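Local coordinates for hypothetical protein Atu1540 (Agrobacterium tumefaciens str. C58, PDB 2HWJ), which is of unknown function but belongs to a putative ParB-like nuclease family, which suggests, without proof, a role in nucleic-acid or phosphoryl chemistry, at residues Leu9-Ile14 and His82-Glu87; His70-Leu75 and Lys126-Leu131; Arg137-Ala142 and Asp176-Ala181; Phe159-Phe164 and Arg192-Leu197. All blocks are in the same frame, centred on the assembly; numbering follows the deposited sequence.

Interaction 1. Residues Leu9-Ile14 and His82-Glu87; sequences LSRIAI and HVLTSE
The amide N of Ser-10 donates to Thr-85 O over 2.8 Å, its N-H aimed almost straight at the acceptor (175°). Thr-85 N returns a bond to Ser-10 O, making these residues a hydrogen-bonded pair of the antiparallel ladder that joins strand 9-13, outermost in the four-stranded mixed sheet of the chain, to strand 82-90. The side chains add a third link, Ser-10 OG and Thr-85 OG1 being hydrogen-bonded at 2.9 Å. Ile-12 and Val-83 form the next hydrogen-bonded pair: Val-83 N reaches Ile-12 O at 2.9 Å, while the bond from Ile-12 N to Val-83 O is longer, 3.3 Å. On the face that carries the two hydroxyls, Ile-12 CG2 meets Thr-85 CG2 at 3.7 Å, with Leu-17 packing on Ile-12 and Val-83. Just past the end of strand 9-13, the side chain of Ile-14 crosses that of Val-83 at about a right angle, CG1 meeting CG1.

The other face holds Leu-9, Arg-11, His-82 and Leu-84, and Leu-9 of a second subunit packs on Leu-84 there. A bend at chi2 of Arg-11 (71°) brings CD to 3.6 Å from Leu-84 CD2. Farther out, the guanidinium lies flat on the His-82 ring, centres 4.6 Å apart and planes 26° from parallel, with His-82 CG beneath its rim. At the end of the ladder, His-82 CD2 comes within 3.7 Å of Ala-13 N.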
loop_
_atom_site.group_PDB
_atom_site.type_symbol
_atom_site.label_atom_id
_atom_site.label_comp_id
_atom_site.label_asym_id
_atom_site.label_seq_id
_atom_site.Cartn_x
_atom_site.Cartn_y
_atom_site.Cartn_z
ATOM N N LEU A 9 -23.259 -0.033 -9.868
ATOM C CA LEU A 9 -23.176 -0.802 -11.090
ATOM C C LEU A 9 -23.532 0.076 -12.285
ATOM O O LEU A 9 -24.515 0.835 -12.227
ATOM C CB LEU A 9 -24.184 -1.917 -11.021
ATOM C CG LEU A 9 -24.202 -2.808 -12.255
ATOM C CD1 LEU A 9 -22.893 -3.579 -12.328
ATOM C CD2 LEU A 9 -25.360 -3.749 -12.254
ATOM N N SER A 10 -22.749 -0.021 -13.359
ATOM C CA SER A 10 -23.235 0.460 -14.633
ATOM C C SER A 10 -22.815 -0.452 -15.697
ATOM O O SER A 10 -22.464 -1.601 -15.409
ATOM C CB SER A 10 -22.846 1.891 -14.983
ATOM O OG SER A 10 -21.563 2.148 -14.547
ATOM N N ARG A 11 -22.815 0.072 -16.921
ATOM C CA ARG A 11 -23.006 -0.703 -18.127
ATOM C C ARG A 11 -22.561 0.105 -19.309
ATOM O O ARG A 11 -23.075 1.151 -19.542
ATOM C CB ARG A 11 -24.480 -0.920 -18.291
ATOM C CG ARG A 11 -24.880 -1.846 -19.457
ATOM C CD ARG A 11 -24.507 -3.232 -19.121
ATOM N NE ARG A 11 -25.127 -4.217 -19.984
ATOM C CZ ARG A 11 -26.274 -4.070 -20.627
ATOM N NH1 ARG A 11 -26.963 -2.939 -20.510
ATOM N NH2 ARG A 11 -26.699 -5.070 -21.391
ATOM N N ILE A 12 -21.624 -0.395 -20.088
ATOM C CA ILE A 12 -21.101 0.334 -21.206
ATOM C C ILE A 12 -20.831 -0.603 -22.359
ATOM O O ILE A 12 -20.587 -1.842 -22.165
ATOM C CB ILE A 12 -19.796 1.030 -20.825
ATOM C CG1 ILE A 12 -19.411 2.163 -21.799
ATOM C CG2 ILE A 12 -18.701 0.048 -20.794
ATOM C CD1 ILE A 12 -18.454 3.132 -21.157
ATOM N N ALA A 13 -20.846 0.009 -23.543
ATOM C CA ALA A 13 -20.524 -0.667 -24.778
ATOM C C ALA A 13 -19.034 -0.747 -24.784
ATOM O O ALA A 13 -18.332 0.293 -24.669
ATOM C CB ALA A 13 -20.948 0.138 -25.941
ATOM N N ILE A 14 -18.542 -1.962 -24.957
ATOM C CA ILE A 14 -17.124 -2.152 -25.058
ATOM C C ILE A 14 -16.493 -1.284 -26.160
ATOM O O ILE A 14 -15.365 -0.816 -26.032
ATOM C CB ILE A 14 -16.764 -3.633 -25.292
ATOM C CG1 ILE A 14 -17.104 -4.485 -24.051
ATOM C CG2 ILE A 14 -15.261 -3.742 -25.649
ATOM C CD1 ILE A 14 -17.263 -5.929 -24.424
ATOM N N HIS A 82 -21.536 -5.361 -24.608
ATOM C CA HIS A 82 -21.520 -4.616 -23.402
ATOM C C HIS A 82 -20.756 -5.305 -22.234
ATOM O O HIS A 82 -20.602 -6.526 -22.198
ATOM C CB HIS A 82 -22.968 -4.381 -22.994
ATOM C CG HIS A 82 -23.745 -3.455 -23.897
ATOM N ND1 HIS A 82 -24.629 -3.913 -24.864
ATOM C CD2 HIS A 82 -23.803 -2.097 -23.943
ATOM C CE1 HIS A 82 -25.199 -2.883 -25.462
ATOM N NE2 HIS A 82 -24.719 -1.769 -24.919
ATOM N N VAL A 83 -20.284 -4.538 -21.254
ATOM C CA VAL A 83 -19.731 -5.155 -20.074
ATOM C C VAL A 83 -20.179 -4.337 -18.826
ATOM O O VAL A 83 -20.261 -3.129 -18.902
ATOM C CB VAL A 83 -18.203 -5.271 -20.177
ATOM C CG1 VAL A 83 -17.497 -3.866 -20.212
ATOM C CG2 VAL A 83 -17.635 -6.041 -18.983
ATOM N N LEU A 84 -20.464 -4.974 -17.693
ATOM C CA LEU A 84 -20.744 -4.252 -16.454
ATOM C C LEU A 84 -19.495 -3.601 -15.960
ATOM O O LEU A 84 -18.370 -4.129 -16.190
ATOM C CB LEU A 84 -21.142 -5.227 -15.400
ATOM C CG LEU A 84 -22.372 -6.054 -15.760
ATOM C CD1 LEU A 84 -22.704 -6.957 -14.627
ATOM C CD2 LEU A 84 -23.556 -5.155 -16.232
ATOM N N THR A 85 -19.651 -2.465 -15.302
ATOM C CA THR A 85 -18.526 -1.662 -14.889
ATOM C C THR A 85 -18.910 -1.069 -13.523
ATOM O O THR A 85 -20.092 -1.021 -13.158
ATOM C CB THR A 85 -18.426 -0.386 -15.726
ATOM O OG1 THR A 85 -19.706 0.284 -15.697
ATOM C CG2 THR A 85 -18.048 -0.623 -17.180
ATOM N N SER A 86 -17.905 -0.571 -12.797
ATOM C CA SER A 86 -18.117 0.092 -11.562
ATOM C C SER A 86 -17.138 1.232 -11.582
ATOM O O SER A 86 -15.926 1.016 -11.731
ATOM C CB SER A 86 -17.756 -0.809 -10.417
ATOM O OG SER A 86 -18.077 -0.133 -9.222
ATOM N N GLU A 87 -17.676 2.441 -11.497
ATOM C CA GLU A 87 -16.891 3.609 -11.470
ATOM C C GLU A 87 -16.251 3.647 -10.092
ATOM O O GLU A 87 -16.958 3.659 -9.090
ATOM C CB GLU A 87 -17.809 4.816 -11.746
ATOM C CG GLU A 87 -17.167 6.191 -11.659
ATOM C CD GLU A 87 -18.166 7.374 -12.007
ATOM O OE1 GLU A 87 -18.510 8.213 -11.087
ATOM O OE2 GLU A 87 -18.562 7.482 -13.205
#

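Interaction 2. Residues His70-Leu75 and Lys126-Leu131; sequences HLVLAL and KNIHDL
Apolar packing carries the contact between Val-72 and Leu-73 on one side and Ile-128 and Leu-131 on the other. The two branches of Ile-128 divide the work. Its CD1 methyl meets Val-72 CG1 at 3.9 Å, the two side chains crossing at about a right angle. Its CG2 methyl, anti to the backbone N, rests on the helix surface itself, 3.8 Å from Leu-73 CA, and also touches Leu-73 CD1. Leu-73 and Ile-128 run past each other in opposite directions. Chi1 of Leu-73 (-176°) sets CG anti to the backbone N; of the methyls beyond it, CD1 meets Ile-128 and CD2 meets Leu-131 CB at 4.2 Å.

Carbon-to-backbone contacts continue the same surface. Leu-73 CD1 lies 3.8 Å from Ile-128 O and also comes near His-129 CA. In the fold, this is helix 69-77, which leads from strand 63-65 towards strand 82-90, packed against the loop and 3-10 turn that run into the short strand 132-133. Leu-65 touches both Val-72 and Ile-128, and Val-24 of the partner strand 23-24 touches both Leu-73 and Leu-131.

Hydrogen bonds are confined to each side. In the turn, Asp-130 N bonds to Asn-127 O and Leu-131 N to Ile-128 O, at 3.0 Å and 2.9 Å. On its outer side Asn-127 ND2 donates to Asp-130 OD2 at 2.8 Å, approaching from above the carboxylate plane, and Asn-127 CB sits over the centre of the His-129 ring.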
loop_
_atom_site.group_PDB
_atom_site.type_symbol
_atom_site.label_atom_id
_atom_site.label_comp_id
_atom_site.label_asym_id
_atom_site.label_seq_id
_atom_site.Cartn_x
_atom_site.Cartn_y
_atom_site.Cartn_z
ATOM N N HIS A 70 -7.091 -7.752 -20.978
ATOM C CA HIS A 70 -7.005 -8.977 -21.715
ATOM C C HIS A 70 -8.431 -9.439 -21.870
ATOM O O HIS A 70 -8.914 -9.712 -22.943
ATOM C CB HIS A 70 -6.133 -9.960 -20.930
ATOM C CG HIS A 70 -4.683 -9.569 -20.895
ATOM N ND1 HIS A 70 -3.785 -9.927 -21.887
ATOM C CD2 HIS A 70 -3.992 -8.772 -20.048
ATOM C CE1 HIS A 70 -2.600 -9.402 -21.631
ATOM N NE2 HIS A 70 -2.699 -8.688 -20.529
ATOM N N LEU A 71 -9.167 -9.366 -20.788
ATOM C CA LEU A 71 -10.492 -9.924 -20.723
ATOM C C LEU A 71 -11.350 -9.099 -21.590
ATOM O O LEU A 71 -12.128 -9.649 -22.388
ATOM C CB LEU A 71 -11.004 -9.871 -19.307
ATOM C CG LEU A 71 -12.452 -10.322 -19.337
ATOM C CD1 LEU A 71 -12.522 -11.766 -19.802
ATOM C CD2 LEU A 71 -13.192 -10.115 -18.029
ATOM N N VAL A 72 -11.207 -7.786 -21.505
ATOM C CA VAL A 72 -12.066 -6.981 -22.371
ATOM C C VAL A 72 -11.805 -7.155 -23.887
ATOM O O VAL A 72 -12.778 -7.263 -24.688
ATOM C CB VAL A 72 -12.155 -5.493 -21.945
ATOM C CG1 VAL A 72 -12.970 -4.719 -22.913
ATOM C CG2 VAL A 72 -12.796 -5.354 -20.542
ATOM N N LEU A 73 -10.543 -7.254 -24.308
ATOM C CA LEU A 73 -10.318 -7.566 -25.717
ATOM C C LEU A 73 -10.884 -8.962 -26.046
ATOM O O LEU A 73 -11.475 -9.173 -27.118
ATOM C CB LEU A 73 -8.862 -7.448 -26.045
ATOM C CG LEU A 73 -8.307 -7.632 -27.461
ATOM C CD1 LEU A 73 -8.963 -6.671 -28.460
ATOM C CD2 LEU A 73 -6.786 -7.487 -27.461
ATOM N N ALA A 74 -10.726 -9.905 -25.115
ATOM C CA ALA A 74 -11.213 -11.253 -25.393
ATOM C C ALA A 74 -12.708 -11.137 -25.722
ATOM O O ALA A 74 -13.197 -11.712 -26.733
ATOM C CB ALA A 74 -11.010 -12.182 -24.217
ATOM N N LEU A 75 -13.432 -10.377 -24.887
ATOM C CA LEU A 75 -14.897 -10.366 -24.989
ATOM C C LEU A 75 -15.250 -9.616 -26.273
ATOM O O LEU A 75 -16.141 -10.000 -27.035
ATOM C CB LEU A 75 -15.523 -9.686 -23.778
ATOM C CG LEU A 75 -16.086 -10.330 -22.507
ATOM C CD1 LEU A 75 -15.723 -11.701 -22.270
ATOM C CD2 LEU A 75 -15.715 -9.517 -21.290
ATOM N N LYS A 126 -7.381 4.705 -28.439
ATOM C CA LYS A 126 -8.728 5.065 -28.061
ATOM C C LYS A 126 -9.713 3.938 -28.060
ATOM O O LYS A 126 -10.561 3.934 -27.225
ATOM C CB LYS A 126 -9.272 6.221 -28.893
ATOM C CG LYS A 126 -8.479 7.540 -28.677
ATOM C CD LYS A 126 -7.574 7.760 -29.884
ATOM C CE LYS A 126 -6.191 8.232 -29.449
ATOM N NZ LYS A 126 -6.156 9.620 -28.812
ATOM N N ASN A 127 -9.598 2.955 -28.933
ATOM C CA ASN A 127 -10.420 1.762 -28.819
ATOM C C ASN A 127 -9.601 0.537 -28.424
ATOM O O ASN A 127 -8.440 0.367 -28.872
ATOM C CB ASN A 127 -11.073 1.452 -30.148
ATOM C CG ASN A 127 -11.201 2.660 -31.003
ATOM O OD1 ASN A 127 -12.282 3.295 -31.067
ATOM N ND2 ASN A 127 -10.091 3.022 -31.687
ATOM N N ILE A 128 -10.227 -0.312 -27.609
ATOM C CA ILE A 128 -9.776 -1.649 -27.288
ATOM C C ILE A 128 -9.291 -2.429 -28.527
ATOM O O ILE A 128 -8.195 -2.953 -28.522
ATOM C CB ILE A 128 -10.952 -2.410 -26.648
ATOM C CG1 ILE A 128 -11.393 -1.746 -25.327
ATOM C CG2 ILE A 128 -10.582 -3.796 -26.320
ATOM C CD1 ILE A 128 -10.398 -2.030 -24.139
ATOM N N HIS A 129 -10.093 -2.507 -29.587
ATOM C CA HIS A 129 -9.659 -3.254 -30.771
ATOM C C HIS A 129 -8.235 -2.828 -31.325
ATOM O O HIS A 129 -7.663 -3.545 -32.107
ATOM C CB HIS A 129 -10.798 -3.353 -31.818
ATOM C CG HIS A 129 -11.114 -2.057 -32.567
ATOM N ND1 HIS A 129 -10.154 -1.285 -33.220
ATOM C CD2 HIS A 129 -12.306 -1.448 -32.849
ATOM C CE1 HIS A 129 -10.731 -0.256 -33.839
ATOM N NE2 HIS A 129 -12.036 -0.336 -33.633
ATOM N N ASP A 130 -7.671 -1.698 -30.856
ATOM C CA ASP A 130 -6.288 -1.241 -31.167
ATOM C C ASP A 130 -5.160 -1.659 -30.198
ATOM O O ASP A 130 -4.060 -1.307 -30.375
ATOM C CB ASP A 130 -6.215 0.277 -31.185
ATOM C CG ASP A 130 -6.986 0.908 -32.355
ATOM O OD1 ASP A 130 -7.053 0.297 -33.452
ATOM O OD2 ASP A 130 -7.498 2.057 -32.138
ATOM N N LEU A 131 -5.411 -2.381 -29.140
ATOM C CA LEU A 131 -4.298 -2.907 -28.392
ATOM C C LEU A 131 -3.300 -3.650 -29.272
ATOM O O LEU A 131 -3.690 -4.335 -30.171
ATOM C CB LEU A 131 -4.844 -3.783 -27.307
ATOM C CG LEU A 131 -5.561 -2.808 -26.361
ATOM C CD1 LEU A 131 -6.296 -3.510 -25.234
ATOM C CD2 LEU A 131 -4.517 -1.830 -25.758
#

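Interaction 3. Residues Arg137-Ala142 and Asp176-Ala181; sequences RSLAGA and DSFDDA
The ring of Phe-178 reaches the 137-142 helix, where Leu-139 lies over one face and Ser-138 and Ala-142 meet the edge. Chi1 sets CG anti to the backbone N (-165°), and the ring beyond it extends to the neighbouring helix. Phe-178 and Leu-139 slide past each other in opposite directions. Leu-139 CD1 sits 4.3 Å from the centroid of the Phe-178 ring and 26° off the ring normal, a CH-pi contact displaced towards CZ. That ring atom is also 3.8 Å from Leu-139 CA, which brings the far end of the ring down to the backbone of the helix. In the ring plane, Ala-142 CB touches Phe-178 CE2 at 3.9 Å, and Ser-138 O faces CZ at the same distance.

This is helix-helix packing in the helical part of the chain that follows strand 132-133, between helix 135-146 and the first turn of helix 178-189. Arg-27, on helix 26-37, makes a cation-pi contact with the same ring.

Leu-139 CD1 has a second neighbour in Ala-181, whose CB, directed toward the opposing helix, is 4.1 Å from Leu-139 CD1. Ala-181 also packs on Leu-173 and Leu-174 of helix 171-176, while Leu-139 touches Leu-165 of helix 157-166. The start of the Phe-178 helix is fixed by its N-cap: Ser-177 OG accepts from Asp-180 N at 3.3 Å, and Ser-177 O takes the amide of Ala-181 in the first helical turn.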
loop_
_atom_site.group_PDB
_atom_site.type_symbol
_atom_site.label_atom_id
_atom_site.label_comp_id
_atom_site.label_asym_id
_atom_site.label_seq_id
_atom_site.Cartn_x
_atom_site.Cartn_y
_atom_site.Cartn_z
ATOM N N ARG A 137 4.483 -10.005 -22.665
ATOM C CA ARG A 137 3.450 -9.947 -21.694
ATOM C C ARG A 137 2.801 -11.345 -21.519
ATOM O O ARG A 137 2.457 -11.729 -20.365
ATOM C CB ARG A 137 2.464 -8.889 -22.059
ATOM C CG ARG A 137 1.316 -8.812 -21.133
ATOM C CD ARG A 137 1.764 -8.474 -19.773
ATOM N NE ARG A 137 0.639 -8.417 -18.877
ATOM C CZ ARG A 137 0.008 -9.502 -18.415
ATOM N NH1 ARG A 137 0.407 -10.711 -18.797
ATOM N NH2 ARG A 137 -1.036 -9.381 -17.601
ATOM N N SER A 138 2.649 -12.122 -22.614
ATOM C CA SER A 138 1.990 -13.438 -22.509
ATOM C C SER A 138 2.879 -14.403 -21.805
ATOM O O SER A 138 2.437 -15.249 -21.011
ATOM C CB SER A 138 1.732 -14.032 -23.847
ATOM O OG SER A 138 0.800 -13.290 -24.559
ATOM N N LEU A 139 4.154 -14.311 -22.139
ATOM C CA LEU A 139 5.130 -15.160 -21.495
ATOM C C LEU A 139 5.131 -14.895 -19.986
ATOM O O LEU A 139 4.996 -15.841 -19.231
ATOM C CB LEU A 139 6.524 -14.932 -22.071
ATOM C CG LEU A 139 7.531 -15.966 -21.554
ATOM C CD1 LEU A 139 7.214 -17.401 -22.017
ATOM C CD2 LEU A 139 8.932 -15.603 -21.880
ATOM N N ALA A 140 5.250 -13.618 -19.572
ATOM C CA ALA A 140 5.204 -13.265 -18.188
ATOM C C ALA A 140 3.885 -13.768 -17.527
ATOM O O ALA A 140 3.899 -14.278 -16.417
ATOM C CB ALA A 140 5.410 -11.799 -18.013
ATOM N N GLY A 141 2.757 -13.700 -18.213
ATOM C CA GLY A 141 1.485 -14.248 -17.625
ATOM C C GLY A 141 1.650 -15.732 -17.364
ATOM O O GLY A 141 1.351 -16.229 -16.261
ATOM N N ALA A 142 2.201 -16.447 -18.343
ATOM C CA ALA A 142 2.123 -17.887 -18.332
ATOM C C ALA A 142 3.058 -18.321 -17.260
ATOM O O ALA A 142 2.762 -19.294 -16.551
ATOM C CB ALA A 142 2.549 -18.427 -19.613
ATOM N N ASP A 176 8.962 -19.596 -32.009
ATOM C CA ASP A 176 9.334 -20.920 -32.432
ATOM C C ASP A 176 8.649 -21.886 -31.473
ATOM O O ASP A 176 7.877 -22.766 -31.909
ATOM C CB ASP A 176 10.847 -21.146 -32.310
ATOM C CG ASP A 176 11.692 -20.707 -33.557
ATOM O OD1 ASP A 176 11.250 -20.135 -34.613
ATOM O OD2 ASP A 176 12.902 -20.962 -33.403
ATOM N N SER A 177 8.945 -21.729 -30.176
ATOM C CA SER A 177 8.448 -22.623 -29.161
ATOM C C SER A 177 8.179 -21.908 -27.862
ATOM O O SER A 177 9.083 -21.656 -27.053
ATOM C CB SER A 177 9.385 -23.796 -28.896
ATOM O OG SER A 177 8.817 -24.617 -27.855
ATOM N N PHE A 178 6.904 -21.618 -27.660
ATOM C CA PHE A 178 6.449 -20.993 -26.470
ATOM C C PHE A 178 6.899 -21.730 -25.205
ATOM O O PHE A 178 7.379 -21.107 -24.235
ATOM C CB PHE A 178 4.928 -20.869 -26.482
ATOM C CG PHE A 178 4.441 -19.919 -25.459
ATOM C CD1 PHE A 178 4.490 -18.545 -25.709
ATOM C CD2 PHE A 178 4.054 -20.364 -24.198
ATOM C CE1 PHE A 178 4.072 -17.611 -24.743
ATOM C CE2 PHE A 178 3.672 -19.453 -23.223
ATOM C CZ PHE A 178 3.676 -18.044 -23.511
ATOM N N ASP A 179 6.739 -23.062 -25.209
ATOM C CA ASP A 179 6.964 -23.833 -23.998
ATOM C C ASP A 179 8.432 -23.879 -23.672
ATOM O O ASP A 179 8.779 -23.810 -22.506
ATOM C CB ASP A 179 6.299 -25.198 -24.066
ATOM C CG ASP A 179 4.746 -25.100 -24.058
ATOM O OD1 ASP A 179 4.106 -24.592 -23.055
ATOM O OD2 ASP A 179 4.166 -25.549 -25.073
ATOM N N ASP A 180 9.289 -23.908 -24.689
ATOM C CA ASP A 180 10.709 -23.744 -24.454
ATOM C C ASP A 180 11.051 -22.324 -24.013
ATOM O O ASP A 180 12.014 -22.122 -23.283
ATOM C CB ASP A 180 11.514 -24.057 -25.694
ATOM C CG ASP A 180 11.346 -25.453 -26.131
ATOM O OD1 ASP A 180 10.837 -26.270 -25.336
ATOM O OD2 ASP A 180 11.713 -25.743 -27.273
ATOM N N ALA A 181 10.304 -21.322 -24.467
ATOM C CA ALA A 181 10.560 -19.990 -23.936
ATOM C C ALA A 181 10.111 -19.943 -22.472
ATOM O O ALA A 181 10.718 -19.237 -21.667
ATOM C CB ALA A 181 9.868 -18.922 -24.742
#

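Interaction 4. Residues Phe159-Phe164 and Arg192-Leu197; sequences FGWADF and REARHL
One face of the Trp-161 indole and one face of the Phe-164 ring both receive the same methyl, Leu-197 CD1, which is wedged in the angle between them. The two rings are a helical turn apart on helix 157-166, and the leucine closes a type I beta turn, Ala-194 to Leu-197, in the tail that follows helix 178-189. Both contacts are CH-pi: Leu-197 CD1 stands 3.4 Å from the centroid of the indole six-membered ring, 5° off its normal, and 3.8 Å from that of Phe-164. Ala-194 CB reaches both rings obliquely, touching Phe-164 CZ at 3.6 Å and Trp-161 CH2 at 3.8 Å. Phe-164 CD1 in turn approaches the edge of the His-196 imidazole, whose plane is 60° from its own, while Leu-197 CG lies over one imidazole face.

Trp-161 NE1 donates to Pro-198 O, and Tyr-149 stacks on the indole. His-93 of a third subunit meets the His-196 ring and hydrogen-bonds to Glu-193 O, so the turn also lies in a subunit interface. On the helix side, Leu-197 CD2 rests against the backbone, 3.7 Å from Gly-160 O.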
loop_
_atom_site.group_PDB
_atom_site.type_symbol
_atom_site.label_atom_id
_atom_site.label_comp_id
_atom_site.label_asym_id
_atom_site.label_seq_id
_atom_site.Cartn_x
_atom_site.Cartn_y
_atom_site.Cartn_z
ATOM N N PHE A 159 4.146 -6.696 -16.204
ATOM C CA PHE A 159 4.918 -5.974 -17.142
ATOM C C PHE A 159 6.395 -5.836 -16.728
ATOM O O PHE A 159 7.280 -5.751 -17.593
ATOM C CB PHE A 159 4.236 -4.657 -17.490
ATOM C CG PHE A 159 3.249 -4.791 -18.639
ATOM C CD1 PHE A 159 1.878 -4.613 -18.438
ATOM C CD2 PHE A 159 3.693 -5.162 -19.926
ATOM C CE1 PHE A 159 0.975 -4.755 -19.519
ATOM C CE2 PHE A 159 2.803 -5.309 -21.013
ATOM C CZ PHE A 159 1.447 -5.085 -20.806
ATOM N N GLY A 160 6.654 -5.893 -15.416
ATOM C CA GLY A 160 8.018 -5.940 -14.867
ATOM C C GLY A 160 8.748 -7.209 -15.216
ATOM O O GLY A 160 9.901 -7.194 -15.654
ATOM N N TRP A 161 8.042 -8.315 -15.086
ATOM C CA TRP A 161 8.555 -9.619 -15.503
ATOM C C TRP A 161 8.736 -9.696 -17.019
ATOM O O TRP A 161 9.763 -10.219 -17.502
ATOM C CB TRP A 161 7.657 -10.739 -14.982
ATOM C CG TRP A 161 7.940 -10.976 -13.517
ATOM C CD1 TRP A 161 7.350 -10.357 -12.448
ATOM C CD2 TRP A 161 8.964 -11.802 -12.978
ATOM N NE1 TRP A 161 7.914 -10.777 -11.301
ATOM C CE2 TRP A 161 8.913 -11.662 -11.584
ATOM C CE3 TRP A 161 9.910 -12.686 -13.548
ATOM C CZ2 TRP A 161 9.741 -12.371 -10.733
ATOM C CZ3 TRP A 161 10.755 -13.390 -12.703
ATOM C CH2 TRP A 161 10.654 -13.231 -11.297
ATOM N N ALA A 162 7.773 -9.157 -17.765
ATOM C CA ALA A 162 7.919 -9.140 -19.200
ATOM C C ALA A 162 9.146 -8.318 -19.634
ATOM O O ALA A 162 9.872 -8.721 -20.502
ATOM C CB ALA A 162 6.652 -8.633 -19.869
ATOM N N ASP A 163 9.399 -7.178 -19.014
ATOM C CA ASP A 163 10.575 -6.467 -19.390
ATOM C C ASP A 163 11.873 -7.283 -19.040
ATOM O O ASP A 163 12.798 -7.397 -19.832
ATOM C CB ASP A 163 10.528 -5.042 -18.832
ATOM C CG ASP A 163 11.935 -4.394 -18.776
ATOM O OD1 ASP A 163 12.637 -4.379 -19.844
ATOM O OD2 ASP A 163 12.381 -3.912 -17.688
ATOM N N PHE A 164 11.922 -7.910 -17.880
ATOM C CA PHE A 164 13.058 -8.753 -17.530
ATOM C C PHE A 164 13.266 -9.817 -18.631
ATOM O O PHE A 164 14.336 -9.908 -19.205
ATOM C CB PHE A 164 12.760 -9.360 -16.165
ATOM C CG PHE A 164 13.758 -10.390 -15.684
ATOM C CD1 PHE A 164 14.970 -10.012 -15.160
ATOM C CD2 PHE A 164 13.434 -11.742 -15.667
ATOM C CE1 PHE A 164 15.851 -10.942 -14.676
ATOM C CE2 PHE A 164 14.343 -12.676 -15.180
ATOM C CZ PHE A 164 15.533 -12.263 -14.701
ATOM N N ARG A 192 18.994 -16.087 -8.961
ATOM C CA ARG A 192 19.288 -14.911 -8.211
ATOM C C ARG A 192 19.163 -13.640 -9.061
ATOM O O ARG A 192 18.860 -12.594 -8.502
ATOM C CB ARG A 192 20.612 -15.058 -7.467
ATOM C CG ARG A 192 20.359 -15.342 -5.912
ATOM C CD ARG A 192 21.652 -15.369 -5.101
ATOM N NE ARG A 192 22.646 -16.184 -5.804
ATOM C CZ ARG A 192 23.861 -16.491 -5.327
ATOM N NH1 ARG A 192 24.244 -16.037 -4.129
ATOM N NH2 ARG A 192 24.698 -17.267 -6.031
ATOM N N GLU A 193 19.304 -13.729 -10.389
ATOM C CA GLU A 193 19.193 -12.563 -11.249
ATOM C C GLU A 193 17.817 -11.828 -11.231
ATOM O O GLU A 193 17.736 -10.588 -11.404
ATOM C CB GLU A 193 19.534 -12.957 -12.667
ATOM C CG GLU A 193 19.948 -11.722 -13.537
ATOM C CD GLU A 193 20.946 -12.047 -14.681
ATOM O OE1 GLU A 193 20.530 -12.179 -15.890
ATOM O OE2 GLU A 193 22.156 -12.177 -14.348
ATOM N N ALA A 194 16.746 -12.590 -11.022
ATOM C CA ALA A 194 15.432 -12.049 -10.935
ATOM C C ALA A 194 15.109 -11.615 -9.514
ATOM O O ALA A 194 13.949 -11.272 -9.234
ATOM C CB ALA A 194 14.440 -13.082 -11.396
ATOM N N ARG A 195 16.085 -11.614 -8.599
ATOM C CA ARG A 195 15.750 -11.321 -7.192
ATOM C C ARG A 195 15.081 -9.982 -6.909
ATOM O O ARG A 195 14.394 -9.858 -5.936
ATOM C CB ARG A 195 16.937 -11.535 -6.242
ATOM C CG ARG A 195 18.003 -10.413 -6.279
ATOM C CD ARG A 195 19.364 -10.807 -5.623
ATOM N NE ARG A 195 20.476 -10.135 -6.330
ATOM C CZ ARG A 195 21.420 -10.731 -7.077
ATOM N NH1 ARG A 195 21.474 -12.046 -7.228
ATOM N NH2 ARG A 195 22.352 -10.007 -7.669
ATOM N N HIS A 196 15.273 -9.006 -7.773
ATOM C CA HIS A 196 14.839 -7.618 -7.587
ATOM C C HIS A 196 13.440 -7.428 -8.073
ATOM O O HIS A 196 12.939 -6.333 -7.986
ATOM C CB HIS A 196 15.667 -6.711 -8.453
ATOM C CG HIS A 196 15.672 -7.160 -9.868
ATOM N ND1 HIS A 196 14.963 -6.512 -10.856
ATOM C CD2 HIS A 196 16.163 -8.290 -10.438
ATOM C CE1 HIS A 196 15.082 -7.182 -11.992
ATOM N NE2 HIS A 196 15.790 -8.272 -11.762
ATOM N N LEU A 197 12.816 -8.465 -8.628
ATOM C CA LEU A 197 11.471 -8.365 -9.184
ATOM C C LEU A 197 10.398 -8.643 -8.173
ATOM O O LEU A 197 10.613 -9.425 -7.256
ATOM C CB LEU A 197 11.294 -9.341 -10.309
ATOM C CG LEU A 197 12.094 -8.971 -11.574
ATOM C CD1 LEU A 197 12.193 -10.187 -12.500
ATOM C CD2 LEU A 197 11.515 -7.758 -12.328
#

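In the fold
Interaction 1 is the one joined by hydrogen bonds across its segments. It lies at the outer strand of the sheet, partly buried and beside a second subunit, where polar side chains accompany the ladder. Interactions 2, 3 and 4 are buried and held by carbon contacts. Among side chains, interaction 2 is aliphatic, and it meets interaction 1 where Ile-14 CG2 packs on Val-72 CG1, 3.7 Å away. Interactions 3 and 4 turn to aromatic rings and stand across the chain's centre from interaction 1, about 17 Å off at the nearest atoms. Their successive helices, 135-146 and 157-166, touch through Ala-140 and Ala-162. Interaction 4 also faces a third subunit.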